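Local coordinates for glutathione S-transferase (Bombyx mori, PDB 5ZFG), which probably conjugates glutathione to electrophilic compounds and takes part in metabolising the insecticide diazinon in the silkworm, at residues S43-A46 with L47-P50; L127-K130 with K131-S135; L139-Y142 with L143-N147; L156-A159 with D160-L163; M168-A172 with I173-F177. All coordinates share one frame; numbering follows the deposited sequence. Where two conformers were deposited one is given.

Contact 1: residues S43-A46 with L47-P50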
loop_
_atom_site.group_PDB
_atom_site.type_symbol
_atom_site.label_atom_id
_atom_site.label_comp_id
_atom_site.label_asym_id
_atom_site.label_seq_id
_atom_site.Cartn_x
_atom_site.Cartn_y
_atom_site.Cartn_z
ATOM N N SER B 43 19.633 15.223 6.030
ATOM C CA SER B 43 19.570 14.338 7.192
ATOM C C SER B 43 18.485 14.767 8.172
ATOM O O SER B 43 17.868 13.911 8.817
ATOM C CB SER B 43 20.927 14.270 7.898
ATOM O OG SER B 43 21.197 15.468 8.601
ATOM N N ASP B 44 18.234 16.078 8.305
ATOM C CA ASP B 44 17.145 16.521 9.173
ATOM C C ASP B 44 15.808 15.974 8.689
ATOM O O ASP B 44 14.991 15.511 9.493
ATOM C CB ASP B 44 17.097 18.048 9.243
ATOM C CG ASP B 44 17.906 18.616 10.405
ATOM O OD1 ASP B 44 18.364 17.839 11.272
ATOM O OD2 ASP B 44 18.084 19.855 10.449
ATOM N N TYR B 45 15.567 16.018 7.375
ATOM C CA TYR B 45 14.330 15.442 6.848
ATOM C C TYR B 45 14.303 13.936 7.056
ATOM O O TYR B 45 13.256 13.369 7.394
ATOM C CB TYR B 45 14.162 15.779 5.368
ATOM C CG TYR B 45 12.779 15.437 4.831
ATOM C CD1 TYR B 45 11.747 16.364 4.866
ATOM C CD2 TYR B 45 12.515 14.181 4.286
ATOM C CE1 TYR B 45 10.480 16.053 4.380
ATOM C CE2 TYR B 45 11.258 13.865 3.792
ATOM C CZ TYR B 45 10.243 14.799 3.845
ATOM O OH TYR B 45 8.997 14.487 3.343
ATOM N N ALA B 46 15.450 13.272 6.875
ATOM C CA ALA B 46 15.506 11.833 7.087
ATOM C C ALA B 46 15.283 11.441 8.549
ATOM O O ALA B 46 14.874 10.306 8.809
ATOM C CB ALA B 46 16.845 11.282 6.583
ATOM N N LEU B 47 15.533 12.346 9.507
ATOM C CA LEU B 47 15.121 12.080 10.885
ATOM C C LEU B 47 13.629 11.793 10.971
ATOM O O LEU B 47 13.191 11.000 11.814
ATOM C CB LEU B 47 15.446 13.270 11.788
ATOM C CG LEU B 47 16.844 13.405 12.378
ATOM C CD1 LEU B 47 16.921 14.721 13.142
ATOM C CD2 LEU B 47 17.151 12.225 13.293
ATOM N N MET B 48 12.837 12.442 10.124
ATOM C CA MET B 48 11.398 12.225 10.097
ATOM C C MET B 48 11.011 11.074 9.179
ATOM O O MET B 48 10.168 10.245 9.545
ATOM C CB MET B 48 10.688 13.503 9.661
ATOM C CG MET B 48 10.826 14.670 10.630
ATOM S SD MET B 48 9.784 16.067 10.145
ATOM C CE MET B 48 10.555 16.539 8.588
ATOM N N ASN B 49 11.611 11.010 7.988
ATOM C CA ASN B 49 11.288 9.987 6.999
ATOM C C ASN B 49 12.577 9.443 6.398
ATOM O O ASN B 49 13.100 10.003 5.421
ATOM C CB ASN B 49 10.384 10.523 5.895
ATOM C CG ASN B 49 9.971 9.425 4.946
ATOM O OD1 ASN B 49 10.177 8.255 5.258
ATOM N ND2 ASN B 49 9.381 9.777 3.810
ATOM N N PRO B 50 13.099 8.334 6.923
ATOM C CA PRO B 50 14.323 7.749 6.343
ATOM C C PRO B 50 14.176 7.343 4.885
ATOM O O PRO B 50 15.191 7.127 4.209
ATOM C CB PRO B 50 14.592 6.534 7.242
ATOM C CG PRO B 50 13.273 6.196 7.835
ATOM C CD PRO B 50 12.559 7.522 8.025
#

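Contact 2: residues L127-K130 with K131-S135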
loop_
_atom_site.group_PDB
_atom_site.type_symbol
_atom_site.label_atom_id
_atom_site.label_comp_id
_atom_site.label_asym_id
_atom_site.label_seq_id
_atom_site.Cartn_x
_atom_site.Cartn_y
_atom_site.Cartn_z
ATOM N N LEU B 127 3.240 1.369 -25.080
ATOM C CA LEU B 127 2.927 0.462 -23.985
ATOM C C LEU B 127 2.499 1.239 -22.743
ATOM O O LEU B 127 1.586 0.814 -22.024
ATOM C CB LEU B 127 4.122 -0.440 -23.674
ATOM C CG LEU B 127 3.879 -1.419 -22.514
ATOM C CD1 LEU B 127 2.675 -2.309 -22.797
ATOM C CD2 LEU B 127 5.113 -2.254 -22.222
ATOM N N GLY B 128 3.127 2.396 -22.496
ATOM C CA GLY B 128 2.703 3.225 -21.372
ATOM C C GLY B 128 1.284 3.733 -21.540
ATOM O O GLY B 128 0.505 3.773 -20.581
ATOM N N LEU B 129 0.925 4.115 -22.769
ATOM C CA LEU B 129 -0.442 4.519 -23.059
ATOM C C LEU B 129 -1.411 3.365 -22.849
ATOM O O LEU B 129 -2.506 3.549 -22.293
ATOM C CB LEU B 129 -0.531 5.044 -24.497
ATOM C CG LEU B 129 -1.934 5.352 -25.023
ATOM C CD1 LEU B 129 -2.575 6.429 -24.152
ATOM C CD2 LEU B 129 -1.871 5.803 -26.484
ATOM N N LYS B 130 -1.025 2.160 -23.288
ATOM C CA LYS B 130 -1.876 0.996 -23.068
ATOM C C LYS B 130 -2.086 0.750 -21.582
ATOM O O LYS B 130 -3.194 0.409 -21.146
ATOM C CB LYS B 130 -1.262 -0.239 -23.730
ATOM C CG LYS B 130 -2.117 -1.486 -23.589
ATOM C CD LYS B 130 -3.440 -1.323 -24.316
ATOM C CE LYS B 130 -3.561 -2.343 -25.430
ATOM N NZ LYS B 130 -4.928 -2.425 -26.032
ATOM N N LYS B 131 -1.036 0.933 -20.788
ATOM C CA LYS B 131 -1.145 0.664 -19.364
ATOM C C LYS B 131 -2.013 1.702 -18.663
ATOM O O LYS B 131 -2.690 1.373 -17.683
ATOM C CB LYS B 131 0.252 0.581 -18.748
ATOM C CG LYS B 131 0.986 -0.742 -19.097
ATOM C CD LYS B 131 2.402 -0.757 -18.566
ATOM C CE LYS B 131 3.177 -1.992 -19.034
ATOM N NZ LYS B 131 2.915 -3.197 -18.208
ATOM N N VAL B 132 -2.028 2.948 -19.154
ATOM C CA VAL B 132 -2.996 3.920 -18.651
ATOM C C VAL B 132 -4.410 3.408 -18.884
ATOM O O VAL B 132 -5.259 3.429 -17.982
ATOM C CB VAL B 132 -2.796 5.296 -19.314
ATOM C CG1 VAL B 132 -3.952 6.212 -18.951
ATOM C CG2 VAL B 132 -1.464 5.907 -18.906
ATOM N N HIS B 133 -4.680 2.917 -20.096
ATOM C CA HIS B 133 -6.034 2.455 -20.389
ATOM C C HIS B 133 -6.395 1.213 -19.581
ATOM O O HIS B 133 -7.556 1.043 -19.201
ATOM C CB HIS B 133 -6.190 2.216 -21.898
ATOM C CG HIS B 133 -6.413 3.481 -22.671
ATOM N ND1 HIS B 133 -7.595 4.184 -22.615
ATOM C CD2 HIS B 133 -5.587 4.194 -23.476
ATOM C CE1 HIS B 133 -7.502 5.264 -23.372
ATOM N NE2 HIS B 133 -6.293 5.294 -23.906
ATOM N N ILE B 134 -5.427 0.342 -19.292
ATOM C CA ILE B 134 -5.728 -0.823 -18.463
ATOM C C ILE B 134 -6.096 -0.397 -17.040
ATOM O O ILE B 134 -7.039 -0.939 -16.441
ATOM C CB ILE B 134 -4.546 -1.813 -18.490
ATOM C CG1 ILE B 134 -4.479 -2.495 -19.861
ATOM C CG2 ILE B 134 -4.702 -2.862 -17.404
ATOM C CD1 ILE B 134 -3.102 -2.952 -20.257
ATOM N N SER B 135 -5.397 0.606 -16.492
ATOM C CA SER B 135 -5.707 1.089 -15.145
ATOM C C SER B 135 -7.090 1.719 -15.091
ATOM O O SER B 135 -7.858 1.480 -14.150
ATOM C CB SER B 135 -4.659 2.098 -14.686
ATOM O OG SER B 135 -3.385 1.501 -14.581
#

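Contact 3: residues L139-Y142 with L143-N147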
loop_
_atom_site.group_PDB
_atom_site.type_symbol
_atom_site.label_atom_id
_atom_site.label_comp_id
_atom_site.label_asym_id
_atom_site.label_seq_id
_atom_site.Cartn_x
_atom_site.Cartn_y
_atom_site.Cartn_z
ATOM N N LEU B 139 -10.335 0.376 -12.860
ATOM C CA LEU B 139 -11.146 1.202 -11.959
ATOM C C LEU B 139 -12.588 1.297 -12.442
ATOM O O LEU B 139 -13.527 1.240 -11.638
ATOM C CB LEU B 139 -10.540 2.604 -11.808
ATOM C CG LEU B 139 -11.296 3.537 -10.845
ATOM C CD1 LEU B 139 -11.465 2.934 -9.446
ATOM C CD2 LEU B 139 -10.644 4.931 -10.758
ATOM N N GLU B 140 -12.783 1.440 -13.758
ATOM C CA GLU B 140 -14.130 1.411 -14.316
ATOM C C GLU B 140 -14.822 0.101 -13.972
ATOM O O GLU B 140 -16.009 0.088 -13.616
ATOM C CB GLU B 140 -14.069 1.618 -15.833
ATOM C CG GLU B 140 -15.437 1.630 -16.539
ATOM C CD GLU B 140 -16.127 2.979 -16.470
ATOM O OE1 GLU B 140 -15.491 3.954 -16.017
ATOM O OE2 GLU B 140 -17.308 3.072 -16.873
ATOM N N THR B 141 -14.085 -1.008 -14.049
ATOM C CA THR B 141 -14.658 -2.302 -13.697
ATOM C C THR B 141 -15.072 -2.329 -12.236
ATOM O O THR B 141 -16.164 -2.807 -11.899
ATOM C CB THR B 141 -13.663 -3.423 -14.002
ATOM O OG1 THR B 141 -13.441 -3.502 -15.410
ATOM C CG2 THR B 141 -14.193 -4.755 -13.514
ATOM N N TYR B 142 -14.216 -1.803 -11.350
ATOM C CA TYR B 142 -14.545 -1.800 -9.929
ATOM C C TYR B 142 -15.797 -0.968 -9.659
ATOM O O TYR B 142 -16.686 -1.396 -8.913
ATOM C CB TYR B 142 -13.353 -1.291 -9.110
ATOM C CG TYR B 142 -12.322 -2.365 -8.759
ATOM C CD1 TYR B 142 -12.705 -3.562 -8.141
ATOM C CD2 TYR B 142 -10.972 -2.184 -9.053
ATOM C CE1 TYR B 142 -11.753 -4.550 -7.823
ATOM C CE2 TYR B 142 -10.024 -3.164 -8.755
ATOM C CZ TYR B 142 -10.416 -4.335 -8.120
ATOM O OH TYR B 142 -9.477 -5.314 -7.815
ATOM N N LEU B 143 -15.900 0.212 -10.288
ATOM C CA LEU B 143 -17.085 1.052 -10.100
ATOM C C LEU B 143 -18.340 0.374 -10.640
ATOM O O LEU B 143 -19.426 0.515 -10.065
ATOM C CB LEU B 143 -16.894 2.413 -10.776
ATOM C CG LEU B 143 -15.857 3.352 -10.149
ATOM C CD1 LEU B 143 -15.610 4.533 -11.087
ATOM C CD2 LEU B 143 -16.291 3.810 -8.752
ATOM N N THR B 144 -18.208 -0.369 -11.744
ATOM C CA THR B 144 -19.350 -1.101 -12.291
ATOM C C THR B 144 -19.825 -2.181 -11.326
ATOM O O THR B 144 -21.030 -2.354 -11.113
ATOM C CB THR B 144 -18.984 -1.727 -13.641
ATOM O OG1 THR B 144 -18.536 -0.714 -14.547
ATOM C CG2 THR B 144 -20.193 -2.448 -14.243
ATOM N N ARG B 145 -18.891 -2.909 -10.722
ATOM C CA ARG B 145 -19.276 -4.038 -9.883
ATOM C C ARG B 145 -19.871 -3.581 -8.558
ATOM O O ARG B 145 -20.871 -4.146 -8.097
ATOM C CB ARG B 145 -18.075 -4.952 -9.661
ATOM C CG ARG B 145 -17.596 -5.585 -10.961
ATOM C CD ARG B 145 -16.562 -6.661 -10.709
ATOM N NE ARG B 145 -15.983 -7.169 -11.953
ATOM C CZ ARG B 145 -14.957 -8.012 -11.988
ATOM N NH1 ARG B 145 -14.415 -8.430 -10.852
ATOM N NH2 ARG B 145 -14.478 -8.435 -13.152
ATOM N N THR B 146 -19.274 -2.572 -7.919
ATOM C CA THR B 146 -19.857 -2.088 -6.674
ATOM C C THR B 146 -21.131 -1.304 -6.942
ATOM O O THR B 146 -22.006 -1.239 -6.073
ATOM C CB THR B 146 -18.863 -1.223 -5.892
ATOM O OG1 THR B 146 -18.448 -0.117 -6.701
ATOM C CG2 THR B 146 -17.634 -2.047 -5.470
ATOM N N ASN B 147 -21.256 -0.728 -8.140
ATOM C CA ASN B 147 -22.378 0.141 -8.496
ATOM C C ASN B 147 -22.556 1.247 -7.456
ATOM O O ASN B 147 -23.663 1.539 -6.997
ATOM C CB ASN B 147 -23.663 -0.674 -8.668
ATOM C CG ASN B 147 -24.750 0.095 -9.379
ATOM O OD1 ASN B 147 -24.502 0.773 -10.377
ATOM N ND2 ASN B 147 -25.969 -0.003 -8.864
#

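Contact 4: residues L156-A159 with D160-L163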
loop_
_atom_site.group_PDB
_atom_site.type_symbol
_atom_site.label_atom_id
_atom_site.label_comp_id
_atom_site.label_asym_id
_atom_site.label_seq_id
_atom_site.Cartn_x
_atom_site.Cartn_y
_atom_site.Cartn_z
ATOM N N LEU B 156 -18.286 9.473 0.147
ATOM C CA LEU B 156 -16.853 9.755 0.060
ATOM C C LEU B 156 -16.081 9.033 1.161
ATOM O O LEU B 156 -16.523 8.975 2.315
ATOM C CB LEU B 156 -16.615 11.266 0.162
ATOM C CG LEU B 156 -15.211 11.791 -0.182
ATOM C CD1 LEU B 156 -14.970 11.775 -1.678
ATOM C CD2 LEU B 156 -14.952 13.178 0.398
ATOM N N THR B 157 -14.927 8.450 0.795
ATOM C CA THR B 157 -14.015 7.851 1.771
ATOM C C THR B 157 -12.585 8.277 1.444
ATOM O O THR B 157 -12.316 8.864 0.393
ATOM C CB THR B 157 -14.092 6.316 1.796
ATOM O OG1 THR B 157 -13.644 5.791 0.543
ATOM C CG2 THR B 157 -15.519 5.813 2.075
ATOM N N ILE B 158 -11.646 7.958 2.346
ATOM C CA ILE B 158 -10.247 8.286 2.062
ATOM C C ILE B 158 -9.743 7.569 0.813
ATOM O O ILE B 158 -8.733 7.977 0.246
ATOM C CB ILE B 158 -9.298 7.989 3.255
ATOM C CG1 ILE B 158 -9.350 6.521 3.709
ATOM C CG2 ILE B 158 -9.525 8.976 4.431
ATOM C CD1 ILE B 158 -8.293 6.192 4.789
ATOM N N ALA B 159 -10.410 6.494 0.377
ATOM C CA ALA B 159 -9.995 5.831 -0.856
ATOM C C ALA B 159 -10.166 6.741 -2.067
ATOM O O ALA B 159 -9.459 6.581 -3.070
ATOM C CB ALA B 159 -10.793 4.538 -1.049
ATOM N N ASP B 160 -11.075 7.716 -1.987
ATOM C CA ASP B 160 -11.334 8.564 -3.145
ATOM C C ASP B 160 -10.174 9.511 -3.445
ATOM O O ASP B 160 -9.845 9.722 -4.614
ATOM C CB ASP B 160 -12.614 9.359 -2.928
ATOM C CG ASP B 160 -13.828 8.497 -3.059
ATOM O OD1 ASP B 160 -14.116 8.096 -4.210
ATOM O OD2 ASP B 160 -14.448 8.176 -2.019
ATOM N N PHE B 161 -9.559 10.096 -2.415
ATOM C CA PHE B 161 -8.583 11.161 -2.651
ATOM C C PHE B 161 -7.398 10.706 -3.486
ATOM O O PHE B 161 -7.072 11.396 -4.467
ATOM C CB PHE B 161 -8.105 11.790 -1.332
ATOM C CG PHE B 161 -9.211 12.326 -0.480
ATOM C CD1 PHE B 161 -10.159 13.200 -1.007
ATOM C CD2 PHE B 161 -9.313 11.942 0.853
ATOM C CE1 PHE B 161 -11.204 13.671 -0.210
ATOM C CE2 PHE B 161 -10.341 12.420 1.663
ATOM C CZ PHE B 161 -11.292 13.286 1.122
ATOM N N PRO B 162 -6.717 9.586 -3.188
ATOM C CA PRO B 162 -5.591 9.207 -4.052
ATOM C C PRO B 162 -6.031 8.935 -5.477
ATOM O O PRO B 162 -5.321 9.329 -6.414
ATOM C CB PRO B 162 -5.013 7.957 -3.348
ATOM C CG PRO B 162 -5.448 8.124 -1.896
ATOM C CD PRO B 162 -6.825 8.696 -2.022
ATOM N N LEU B 163 -7.200 8.309 -5.672
ATOM C CA LEU B 163 -7.638 8.043 -7.040
ATOM C C LEU B 163 -8.030 9.334 -7.752
ATOM O O LEU B 163 -7.757 9.495 -8.948
ATOM C CB LEU B 163 -8.799 7.047 -7.039
ATOM C CG LEU B 163 -8.455 5.655 -6.455
ATOM C CD1 LEU B 163 -9.717 4.860 -6.117
ATOM C CD2 LEU B 163 -7.578 4.900 -7.451
HETATM O O HOH W 1 -15.591 5.949 -1.375
#

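Contact 5: residues M168-A172 with I173-F177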
loop_
_atom_site.group_PDB
_atom_site.type_symbol
_atom_site.label_atom_id
_atom_site.label_comp_id
_atom_site.label_asym_id
_atom_site.label_seq_id
_atom_site.Cartn_x
_atom_site.Cartn_y
_atom_site.Cartn_z
ATOM N N MET B 168 -6.594 13.331 -11.745
ATOM C CA MET B 168 -6.339 14.740 -12.016
ATOM C C MET B 168 -5.132 14.925 -12.927
ATOM O O MET B 168 -5.122 15.841 -13.761
ATOM C CB MET B 168 -6.163 15.494 -10.690
ATOM C CG MET B 168 -5.676 16.953 -10.851
ATOM S SD MET B 168 -3.880 17.093 -10.993
ATOM C CE MET B 168 -3.452 16.773 -9.272
ATOM N N THR B 169 -4.117 14.050 -12.826
ATOM C CA THR B 169 -2.950 14.221 -13.680
ATOM C C THR B 169 -3.258 13.883 -15.133
ATOM O O THR B 169 -2.568 14.380 -16.030
ATOM C CB THR B 169 -1.765 13.379 -13.205
ATOM O OG1 THR B 169 -2.033 11.988 -13.447
ATOM C CG2 THR B 169 -1.465 13.621 -11.718
ATOM N N LEU B 170 -4.276 13.058 -15.390
ATOM C CA LEU B 170 -4.726 12.871 -16.762
ATOM C C LEU B 170 -5.371 14.149 -17.286
ATOM O O LEU B 170 -5.081 14.589 -18.407
ATOM C CB LEU B 170 -5.699 11.692 -16.854
ATOM C CG LEU B 170 -5.059 10.331 -16.553
ATOM C CD1 LEU B 170 -6.130 9.277 -16.283
ATOM C CD2 LEU B 170 -4.135 9.878 -17.694
ATOM N N GLU B 171 -6.236 14.774 -16.483
ATOM C CA GLU B 171 -6.812 16.042 -16.923
ATOM C C GLU B 171 -5.728 17.089 -17.157
ATOM O O GLU B 171 -5.838 17.906 -18.084
ATOM C CB GLU B 171 -7.844 16.568 -15.920
ATOM C CG GLU B 171 -8.527 17.855 -16.436
ATOM C CD GLU B 171 -9.554 18.459 -15.483
ATOM O OE1 GLU B 171 -9.841 17.878 -14.415
ATOM O OE2 GLU B 171 -10.086 19.542 -15.815
ATOM N N ALA B 172 -4.664 17.063 -16.354
ATOM C CA ALA B 172 -3.611 18.063 -16.477
ATOM C C ALA B 172 -2.940 18.023 -17.839
ATOM O O ALA B 172 -2.430 19.047 -18.302
ATOM C CB ALA B 172 -2.566 17.871 -15.378
ATOM N N ILE B 173 -2.904 16.858 -18.484
ATOM C CA ILE B 173 -2.292 16.735 -19.803
ATOM C C ILE B 173 -3.342 16.644 -20.912
ATOM O O ILE B 173 -3.010 16.277 -22.047
ATOM C CB ILE B 173 -1.320 15.540 -19.861
ATOM C CG1 ILE B 173 -2.061 14.206 -19.723
ATOM C CG2 ILE B 173 -0.238 15.672 -18.804
ATOM C CD1 ILE B 173 -1.351 13.061 -20.435
ATOM N N ASP B 174 -4.599 16.976 -20.604
ATOM C CA ASP B 174 -5.702 16.962 -21.567
ATOM C C ASP B 174 -5.944 15.565 -22.131
ATOM O O ASP B 174 -6.343 15.410 -23.289
ATOM C CB ASP B 174 -5.474 17.973 -22.699
ATOM C CG ASP B 174 -6.752 18.323 -23.438
ATOM O OD1 ASP B 174 -7.759 18.644 -22.776
ATOM O OD2 ASP B 174 -6.747 18.277 -24.684
ATOM N N PHE B 175 -5.706 14.547 -21.305
ATOM C CA PHE B 175 -5.991 13.163 -21.661
ATOM C C PHE B 175 -7.494 12.933 -21.600
ATOM O O PHE B 175 -8.109 13.121 -20.546
ATOM C CB PHE B 175 -5.257 12.235 -20.690
ATOM C CG PHE B 175 -5.229 10.784 -21.108
ATOM C CD1 PHE B 175 -6.375 10.002 -21.036
ATOM C CD2 PHE B 175 -4.041 10.199 -21.527
ATOM C CE1 PHE B 175 -6.351 8.665 -21.404
ATOM C CE2 PHE B 175 -4.001 8.866 -21.899
ATOM C CZ PHE B 175 -5.162 8.097 -21.840
ATOM N N ASP B 176 -8.090 12.531 -22.719
ATOM C CA ASP B 176 -9.524 12.260 -22.745
ATOM C C ASP B 176 -9.792 10.874 -22.168
ATOM O O ASP B 176 -9.341 9.865 -22.726
ATOM C CB ASP B 176 -10.062 12.366 -24.173
ATOM C CG ASP B 176 -11.507 11.896 -24.302
ATOM O OD1 ASP B 176 -12.303 12.017 -23.340
ATOM O OD2 ASP B 176 -11.849 11.392 -25.391
ATOM N N PHE B 177 -10.524 10.822 -21.057
ATOM C CA PHE B 177 -10.926 9.553 -20.464
ATOM C C PHE B 177 -12.445 9.467 -20.347
ATOM O O PHE B 177 -12.971 8.708 -19.532
ATOM C CB PHE B 177 -10.238 9.307 -19.110
ATOM C CG PHE B 177 -10.370 10.435 -18.093
ATOM C CD1 PHE B 177 -11.350 10.386 -17.107
ATOM C CD2 PHE B 177 -9.465 11.496 -18.077
ATOM C CE1 PHE B 177 -11.461 11.404 -16.147
ATOM C CE2 PHE B 177 -9.565 12.514 -17.121
ATOM C CZ PHE B 177 -10.557 12.471 -16.158
#

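Contact 1: residues S43-A46 with L47-P50
With CG of Tyr45 turned opposite its own backbone N (chi1 -169°) and the Met48 chain bent back at chi3 (-65°), the methyl CE of Met48 arrives 3.9 Å from Tyr45 CD1. The two side chains cross at about a right angle, and the methyl meets the ring obliquely. Diagonally across the same ring, Tyr45 CE2 lies 4.0 Å from CB of Asn49, whose side chain runs alongside Tyr45 and points the same way. The amide and ring planes are 49° apart, yet both polar ends reach one acceptor: Tyr45 OH and Asn49 ND2 each hydrogen-bond to Glu53 O. Asn49 OD1 accepts from Gln51 N, which holds the amide from its other end. In the backbone, Tyr45 O takes two donors. Asn49 N comes in the carbonyl plane at 2.9 Å in a fairly straight bond, while Met48 N stands above that plane, also at 2.9 Å. Leu47 N bonds to Ser43 O at 2.9 Å and more weakly to Asp44 O; beside them Leu47 CD1 lies 3.9 Å from Asp44 OD1, the two side chains pointing the same way. Pro50 N has no hydrogen to share with Ala46 O, and its ring carbon CD lies 3.7 Å from that oxygen; the carbonyl accepts from Arg145 NH2 of the second subunit. Met48 and Tyr45 also pack on Tyr6 and Val56 of the sheet. This is the closing, weakly bonded turn of the short helix 43-48, leading into the loop before strand 56-59 in the thioredoxin-like N-terminal domain of glutathione transferases.

Contact 2: residues L127-K130 with K131-S135
Lys131 crosses the side chain of Leu127 at a slant, one turn on in helix 126-146 of the all-helical C-terminal domain, an i to i+4 pair on the helix surface. Lys131 CB is 3.5 Å from Leu127 O and CG comes to 3.4 Å from the same oxygen, because chi1 of -75° sets CG beside the backbone N. CD begins to leave that carbonyl, and CE rests against the fork of Leu127, 3.6 Å from its CG and nearly as near both methyls. A bend at chi4 (-83°) then carries NZ off, and it ends 4.7 Å from Leu127 CD2. On another face of the helix, the His133 ring lies alongside Leu129, with its CD2 3.8 Å from Leu129 CD1 and 3.4 Å from Leu129 O, which it meets obliquely. His133 ND1 is hydrogen-bonded to Tyr180 OH, and Phe175 meets the ring at about 45°, so the imidazole joins this helix to the loop before helix 181-193. Putting an alanine at His133 would probably strip Tyr180 OH of its nitrogen partner and open a gap beside Leu129 and Phe175. Lys130 crosses Ile134 at a slant, with Lys130 CG against the CD1 methyl of Ile134. Regular backbone bonds run from the N atoms of Lys131, Val132, His133 and Ile134 to the carbonyls four residues earlier. Gly128 has no side chain, but its carbonyl oxygen is touched by Val132 CG2, 3.4 Å away.

Contact 3: residues L139-Y142 with L143-N147
The Arg145 guanidinium has the methyl CG2 of Thr141 over one face, 3.4 Å from NE and 3.7 Å from CZ. The arginine chain, extended from CG to NE, runs beside Thr141, and its NH2 hydrogen-bonds to Ala46 O of the second subunit, whose Pro50 packs on both residues. The Tyr142 ring makes a cation-pi contact with Arg98, meets the ring of His97, and sends its OH to Gln51 OE1 of the second subunit. All of this sits on the last turns of helix 126-146, in the C-terminal domain, where one flank faces the dimer partner and another faces helix 181-193. Glu140 serves that second flank, its two carboxylate oxygens accepting from the backbone N atoms of Lys182 and Ile183 at the start of helix 181-193. Its own carbonyl O is gripped twice by Thr144: OG1 at 2.8 Å and N at 2.9 Å, approaching from opposite faces of the carbonyl plane. A chi1 of -57° sets that hydroxyl beside its backbone N, over the preceding turn. Leu143 CG packs 3.5 Å from Leu139 O. Thr146 N bonds to Tyr142 O at 3.0 Å, almost straight (175°), before Asn147 leaves the helix with positive phi.

Contact 4: residues L156-A159 with D160-L163
Thr157 and Asp160 bond to each other in both senses, forming a capping box at the start of helix 160-172. Thr157 N reaches Asp160 OD2 at 2.9 Å in a nearly straight bond (171°), meeting the carboxylate oxygen almost along its C-O axis. In return Asp160 N bonds to Thr157 O from above the carbonyl plane, also at 2.9 Å, and Ala159 N adds a weak capping bond to Thr157 OG1. A water closes a second route, accepting from Thr157 OG1 and donating to Asp160 OD2 at 2.6 Å. Just outside the box, Leu156 CD2 lies 3.7 Å from Phe161 CZ with the side chains at about a right angle. This pair, flanking the cap, is a hydrophobic staple; capping box and staple together are a known feature of this helix in glutathione transferases. Leu156 CD1 also covers Asp160 CB at 3.6 Å, while Thr157 O sits over one face of the Phe161 ring. Farther out, Asp160 OD1 accepts from Ala151 N and Trp186 NE1, which holds the carboxylate's rotation and probably offsets its buried charge. Phe161 packs on helix 12-23 of the N-terminal domain, and Ile158 packs on Leu71 and Cys75 of helix 67-78. Pro162 has no N-H for the helix bond, and its ring carbon CD comes closest to Ile158 O, at 3.0 Å.

Contact 5: residues M168-A172 with I173-F177
Leu170 O is gripped by two backbone donors from opposite faces of its plane: Phe175 N at 3.0 Å and Ile173 N at 3.1 Å. With Asp174 N bonded to Glu171 O, the first of these makes a Schellman motif that ends helix 160-172, and Asp174 takes the positive phi (61°) this reversal needs. The turn brings Phe175 beside Leu170, and Leu170 CD2 stands over one face of its ring in a CH-pi contact, 4.0 Å from the centroid and offset toward the rim. Phe177 follows, its CE2 4.0 Å from Leu170 CB, with Glu171 N at the ring edge near its plane. Ile173 has CG1 between its backbone N and carbonyl carbon (chi1 67°), which lays CG1 3.3 Å from Leu170 O. A glycine in place of Ile173 would probably uncover the carbonyl that accepts two hydrogen bonds and open a gap against Thr114 of helix 89-114. Glu171 OE1 makes a salt bridge to Lys191 and a hydrogen bond with Tyr187 OH, both of helix 181-193. Leu170 O and Glu171 O thus find their donors within the turn, and Ile173 and Phe175 pack beside Leu170 O, which is likely to ease the chain's exit from the helix.

Along the chain the five contacts follow in order. Contact 1 is alone in the thioredoxin-like N-terminal domain; the others lie in the helical C-terminal domain. Contacts 2 and 3 adjoin on helix 126-146, their centres 18 Å apart, and contacts 4 and 5 mark the start and end of helix 160-172, also 18 Å apart. Helix 126-146 packs on helix 160-172 and the loop after it where contact 2 touches contact 5, Val132 CG1 lying 3.9 Å from Leu170 CD2, and where contact 3 brushes contact 4. Contacts 1 and 3 sit 39 Å apart between centres on opposite sides of the chain's centre, yet both touch the second subunit, so each joins the other's copy across the dimer.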